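Local coordinates for protein glutathione S-transferase omega-like 2 (Saccharomyces cerevisiae, PDB 5LKB) that acts as a homodimeric glutathione-dependent thiol transferase, reducing dehydroascorbate and dimethylarsinic acid and reacting with glutathionyl-(hydro)quinones, at residues H71-D75 with L344-S349; W79-D83 with N121-F126. All blocks are in the same frame, centred on the assembly; numbering follows the deposited sequence.

Interaction 1. Residues H71-D75 with L344-S349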
# COMPACT_ATOMS: atom_id res chain seq x y z
N HIS A 71 9.97 -7.93 22.53
CA HIS A 71 10.38 -8.07 21.14
C HIS A 71 9.24 -7.65 20.24
O HIS A 71 8.06 -7.82 20.57
CB HIS A 71 10.75 -9.52 20.87
CG HIS A 71 11.65 -9.74 19.70
ND1 HIS A 71 11.21 -9.66 18.40
CD2 HIS A 71 12.96 -10.08 19.64
CE1 HIS A 71 12.21 -9.96 17.59
NE2 HIS A 71 13.29 -10.23 18.32
N TRP A 72 9.60 -7.08 19.08
CA TRP A 72 8.60 -6.70 18.09
C TRP A 72 7.93 -7.89 17.41
O TRP A 72 6.82 -7.73 16.91
CB TRP A 72 9.20 -5.74 17.03
CG TRP A 72 10.53 -6.24 16.47
CD1 TRP A 72 11.76 -5.82 16.88
CD2 TRP A 72 10.74 -7.25 15.48
NE1 TRP A 72 12.74 -6.52 16.20
CE2 TRP A 72 12.15 -7.40 15.34
CE3 TRP A 72 9.90 -8.07 14.71
CZ2 TRP A 72 12.71 -8.28 14.44
CZ3 TRP A 72 10.49 -8.95 13.80
CH2 TRP A 72 11.87 -9.05 13.70
N HIS A 73 8.53 -9.07 17.44
CA HIS A 73 7.95 -10.24 16.80
C HIS A 73 6.94 -10.92 17.72
O HIS A 73 7.29 -11.40 18.82
CB HIS A 73 8.99 -11.24 16.31
CG HIS A 73 8.39 -12.38 15.57
ND1 HIS A 73 8.53 -13.70 15.97
CD2 HIS A 73 7.63 -12.41 14.45
CE1 HIS A 73 7.90 -14.48 15.11
NE2 HIS A 73 7.32 -13.72 14.19
N LEU A 74 5.69 -11.04 17.27
CA LEU A 74 4.63 -11.65 18.06
C LEU A 74 4.26 -13.01 17.48
O LEU A 74 3.61 -13.11 16.43
CB LEU A 74 3.44 -10.70 18.15
CG LEU A 74 2.21 -11.22 18.90
CD1 LEU A 74 2.48 -11.52 20.38
CD2 LEU A 74 1.15 -10.17 18.87
N ASP A 75 4.72 -14.11 18.15
CA ASP A 75 4.43 -15.47 17.73
C ASP A 75 3.24 -16.04 18.50
O ASP A 75 2.57 -15.33 19.26
CB ASP A 75 5.70 -16.33 17.79
CG ASP A 75 6.17 -16.68 19.20
OD1 ASP A 75 5.35 -16.61 20.14
OD2 ASP A 75 7.37 -17.00 19.34
N LEU A 344 8.33 -3.74 11.50
CA LEU A 344 8.64 -5.15 11.66
C LEU A 344 7.53 -5.89 12.39
O LEU A 344 7.12 -6.97 11.98
CB LEU A 344 9.98 -5.33 12.39
CG LEU A 344 11.25 -4.94 11.62
CD1 LEU A 344 12.40 -4.87 12.61
CD2 LEU A 344 11.48 -6.02 10.54
N HIS A 345 7.01 -5.32 13.48
CA HIS A 345 5.97 -6.05 14.22
C HIS A 345 4.84 -6.49 13.30
O HIS A 345 4.46 -7.67 13.25
CB HIS A 345 5.38 -5.20 15.35
CG HIS A 345 4.12 -5.79 15.87
ND1 HIS A 345 4.12 -7.00 16.52
CD2 HIS A 345 2.82 -5.41 15.74
CE1 HIS A 345 2.87 -7.36 16.75
NE2 HIS A 345 2.06 -6.41 16.30
N TYR A 346 4.22 -5.52 12.62
CA TYR A 346 3.01 -5.83 11.90
C TYR A 346 3.30 -6.77 10.74
O TYR A 346 2.60 -7.76 10.56
CB TYR A 346 2.38 -4.54 11.40
CG TYR A 346 1.62 -3.71 12.47
CD1 TYR A 346 2.28 -2.75 13.23
CD2 TYR A 346 0.26 -3.84 12.65
CE1 TYR A 346 1.61 -1.99 14.13
CE2 TYR A 346 -0.44 -3.10 13.58
CZ TYR A 346 0.24 -2.19 14.33
OH TYR A 346 -0.38 -1.35 15.22
N THR A 347 4.32 -6.45 9.95
CA THR A 347 4.55 -7.20 8.73
C THR A 347 5.12 -8.60 8.99
O THR A 347 4.91 -9.51 8.18
CB THR A 347 5.47 -6.45 7.78
OG1 THR A 347 6.74 -6.28 8.39
CG2 THR A 347 4.84 -5.12 7.34
N ARG A 348 5.86 -8.78 10.07
CA ARG A 348 6.46 -10.07 10.39
C ARG A 348 5.58 -10.93 11.28
O ARG A 348 5.80 -12.14 11.30
CB ARG A 348 7.80 -9.89 11.09
CG ARG A 348 8.84 -9.05 10.35
CD ARG A 348 9.22 -9.74 9.05
NE ARG A 348 10.35 -9.06 8.42
CZ ARG A 348 11.62 -9.19 8.78
NH1 ARG A 348 11.96 -10.06 9.76
NH2 ARG A 348 12.54 -8.44 8.22
N SER A 349 4.58 -10.37 11.95
CA SER A 349 3.78 -11.19 12.86
C SER A 349 2.44 -11.62 12.28
O SER A 349 1.92 -12.64 12.71
CB SER A 349 3.49 -10.43 14.15
OG SER A 349 4.66 -9.93 14.77
O HOH W 1 5.46 -14.84 12.36
O HOH W 2 3.30 -14.58 14.12

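Interaction 2. Residues W79-D83 with N121-F126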
# COMPACT_ATOMS: atom_id res chain seq x y z
N TRP A 79 3.82 -12.09 23.35
CA TRP A 79 4.98 -11.21 23.42
C TRP A 79 6.05 -11.83 24.30
O TRP A 79 5.75 -12.49 25.31
CB TRP A 79 4.59 -9.86 24.01
CG TRP A 79 3.54 -9.05 23.30
CD1 TRP A 79 2.24 -8.90 23.65
CD2 TRP A 79 3.70 -8.28 22.08
NE1 TRP A 79 1.59 -8.05 22.81
CE2 TRP A 79 2.48 -7.63 21.85
CE3 TRP A 79 4.79 -8.03 21.23
CZ2 TRP A 79 2.28 -6.78 20.78
CZ3 TRP A 79 4.61 -7.13 20.18
CH2 TRP A 79 3.37 -6.53 19.95
N ARG A 80 7.30 -11.53 23.97
CA ARG A 80 8.47 -12.17 24.55
C ARG A 80 9.57 -11.16 24.83
O ARG A 80 9.62 -10.05 24.28
CB ARG A 80 8.96 -13.38 23.74
CG ARG A 80 9.67 -13.03 22.46
CD ARG A 80 10.01 -14.28 21.67
NE ARG A 80 10.89 -13.91 20.53
CZ ARG A 80 10.53 -13.85 19.24
NH1 ARG A 80 11.45 -13.46 18.35
NH2 ARG A 80 9.32 -14.19 18.81
N PHE A 81 10.46 -11.54 25.74
CA PHE A 81 11.63 -10.78 26.10
C PHE A 81 12.91 -11.49 25.64
O PHE A 81 12.91 -12.70 25.39
CB PHE A 81 11.70 -10.64 27.63
CG PHE A 81 10.53 -9.93 28.23
CD1 PHE A 81 10.56 -8.56 28.32
CD2 PHE A 81 9.44 -10.63 28.74
CE1 PHE A 81 9.49 -7.88 28.90
CE2 PHE A 81 8.36 -9.95 29.31
CZ PHE A 81 8.40 -8.57 29.41
N LEU A 82 14.01 -10.72 25.56
CA LEU A 82 15.33 -11.29 25.35
C LEU A 82 16.01 -11.54 26.69
O LEU A 82 15.81 -10.81 27.64
CB LEU A 82 16.22 -10.34 24.55
CG LEU A 82 16.01 -10.36 23.03
CD1 LEU A 82 17.01 -9.37 22.35
CD2 LEU A 82 16.17 -11.74 22.44
N ASP A 83 16.83 -12.59 26.74
CA ASP A 83 17.60 -12.94 27.94
C ASP A 83 18.72 -11.96 28.26
O ASP A 83 19.31 -11.33 27.38
CB ASP A 83 18.19 -14.34 27.78
CG ASP A 83 17.15 -15.43 27.93
OD1 ASP A 83 16.30 -15.28 28.83
OD2 ASP A 83 17.18 -16.42 27.16
N ASN A 121 13.17 -12.96 12.17
CA ASN A 121 12.14 -12.94 13.22
C ASN A 121 12.67 -13.45 14.53
O ASN A 121 12.10 -13.11 15.58
CB ASN A 121 10.91 -13.73 12.84
CG ASN A 121 10.18 -13.12 11.68
OD1 ASN A 121 10.44 -11.96 11.35
ND2 ASN A 121 9.32 -13.88 11.02
N ASP A 122 13.77 -14.21 14.51
CA ASP A 122 14.41 -14.62 15.75
C ASP A 122 15.60 -13.73 16.13
O ASP A 122 16.45 -14.12 16.94
CB ASP A 122 14.76 -16.11 15.71
CG ASP A 122 15.77 -16.43 14.68
OD1 ASP A 122 16.24 -15.48 13.98
OD2 ASP A 122 16.07 -17.65 14.54
N SER A 123 15.64 -12.51 15.61
CA SER A 123 16.74 -11.59 15.89
C SER A 123 16.87 -11.37 17.39
O SER A 123 15.85 -11.23 18.10
CB SER A 123 16.51 -10.27 15.17
OG SER A 123 17.60 -9.38 15.34
N GLN A 124 18.12 -11.30 17.88
CA GLN A 124 18.41 -11.24 19.32
C GLN A 124 19.38 -10.12 19.66
O GLN A 124 20.32 -10.30 20.45
CB GLN A 124 18.91 -12.60 19.81
CG GLN A 124 17.82 -13.68 19.78
CD GLN A 124 18.25 -15.02 20.37
OE1 GLN A 124 19.10 -15.09 21.25
NE2 GLN A 124 17.61 -16.08 19.90
N ARG A 125 19.16 -8.92 19.10
CA ARG A 125 20.05 -7.79 19.32
C ARG A 125 19.67 -7.09 20.62
O ARG A 125 18.66 -6.39 20.69
CB ARG A 125 19.95 -6.84 18.13
CG ARG A 125 20.49 -7.47 16.82
CD ARG A 125 20.26 -6.53 15.68
NE ARG A 125 18.84 -6.28 15.49
CZ ARG A 125 18.35 -5.35 14.67
NH1 ARG A 125 19.16 -4.56 13.95
NH2 ARG A 125 17.05 -5.22 14.57
N PHE A 126 20.43 -7.32 21.68
CA PHE A 126 20.01 -6.80 22.97
C PHE A 126 19.99 -5.28 22.97
O PHE A 126 20.91 -4.62 22.50
CB PHE A 126 20.90 -7.35 24.08
CG PHE A 126 20.35 -7.12 25.46
CD1 PHE A 126 19.22 -7.80 25.88
CD2 PHE A 126 20.95 -6.23 26.31
CE1 PHE A 126 18.69 -7.59 27.20
CE2 PHE A 126 20.44 -6.02 27.60
CZ PHE A 126 19.31 -6.70 28.03
O HOH W 3 14.24 -13.39 19.29

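Interaction 1. Residues H71-D75 with L344-S349
Leu344 lies over one face of the Trp72 indole: its CB sits 3.8 Å from the centroid of the six-membered ring, 21° off the normal, a CH-pi contact, while CD1 rests nearer the rim of the same face. The opposite face is taken by CE1 of the His71 ring, so the indole is sandwiched, and its NE1 is hydrogen-bonded to Asp129 OD1. Arg348 runs across the far end of the ring, with CG 3.8 Å from Trp72 CZ3 and the guanidinium plane perpendicular to the indole; NH1 is hydrogen-bonded to Ile119 O and Asn121 OD1. This is an interdomain seam of the glutathione transferase fold, where the loop after strand 66-69 of the thioredoxin-like domain meets helix 339-349 of the helical C-terminal domain. His345, its CG anti to the backbone N (chi1 166°), turns its ring edge to that loop: ND1 donates to Trp72 O (2.8 Å, 152°), which lies in the ring plane. Beyond it, Ser349 OG accepts from Leu74 N at 2.9 Å and donates to His345 O on a lone pair, tying loop to helix through one hydroxyl. A water links His73 NE2 to Arg348 O, while His73 ND1 is hydrogen-bonded to Arg80 NH2; another joins Leu74 O to Ser349 O.

Interaction 2. Residues W79-D83 with N121-F126
Leu82 and Gln124 mark the nearest approach of two irregular backbones, with their CA atoms 6.8 Å apart. The end-to-end directions of 80-83 and 121-126 differ by 43°, and no backbone-to-backbone hydrogen bond joins them, so side chains carry the contact. Residues 79-83 nevertheless run extended, which turns Arg80 and Leu82 toward 121-126.

Arg80 reaches across as a straight rod from CG to NE. Its NH1 donates to Asn121 O at 2.9 Å; the N-H...O angle of 140° makes the bond bent, although the oxygen lies within 4° of the guanidinium plane and the nitrogen lies in the carbonyl plane. The same NH1 gives a second bond, to a water that in turn donates to Ser123 O, so one nitrogen grips two carbonyls of the loop, one directly and one through solvent. NH2 is hydrogen-bonded to His73 ND1, which helps fix the rotation of the guanidinium.

Leu82 supplies the apolar half. Its two methyls divide the work: CD1 lies against the backbone, 3.7 Å from Gln124 C, and CD2 meets the Gln124 side chain at CG. Leu82 CB stands at the edge of the Phe126 ring, 4.1 Å from CD1.

Both segments lie in the thioredoxin-like domain, where the contact joins the loop after strand 66-69, which carries the glutathione-binding Trp79, to the loop ahead of helix 141-148. At this partly solvent-exposed surface the arginine's charge meets, across 121-126, neutral carbonyl oxygens rather than a carboxylate; outside the contact, NH2 has a long, weak ion pair with Asp75 OD2. Asp122 OD1 is 6.8 Å from Arg80 NH1, consistent with at most a weak, solvent-screened attraction.

How the interactions relate
Interaction 1 joins the two domains and is partly buried, with four of its seven touching residues buried; interaction 2 lies within the thioredoxin-like domain, where none of nine is buried. Segments 71-75 and 79-83 share the loop after strand 66-69: the first meets helix 339-349, the second the 121-126 loop. Accordingly, interaction 1 combines an indole sandwich with direct bonds to a helix, whereas interaction 2 relies on one arginine and one leucine laid against a loop. Their centres are 11 Å apart. His71 joins the two, its N near Arg80 O and NE2 near Ser123 O, both at 2.8 Å and probably hydrogen-bonded. The His345 ring also stacks on glutathione-binding Trp79, bringing the interdomain contact to the glutathione site.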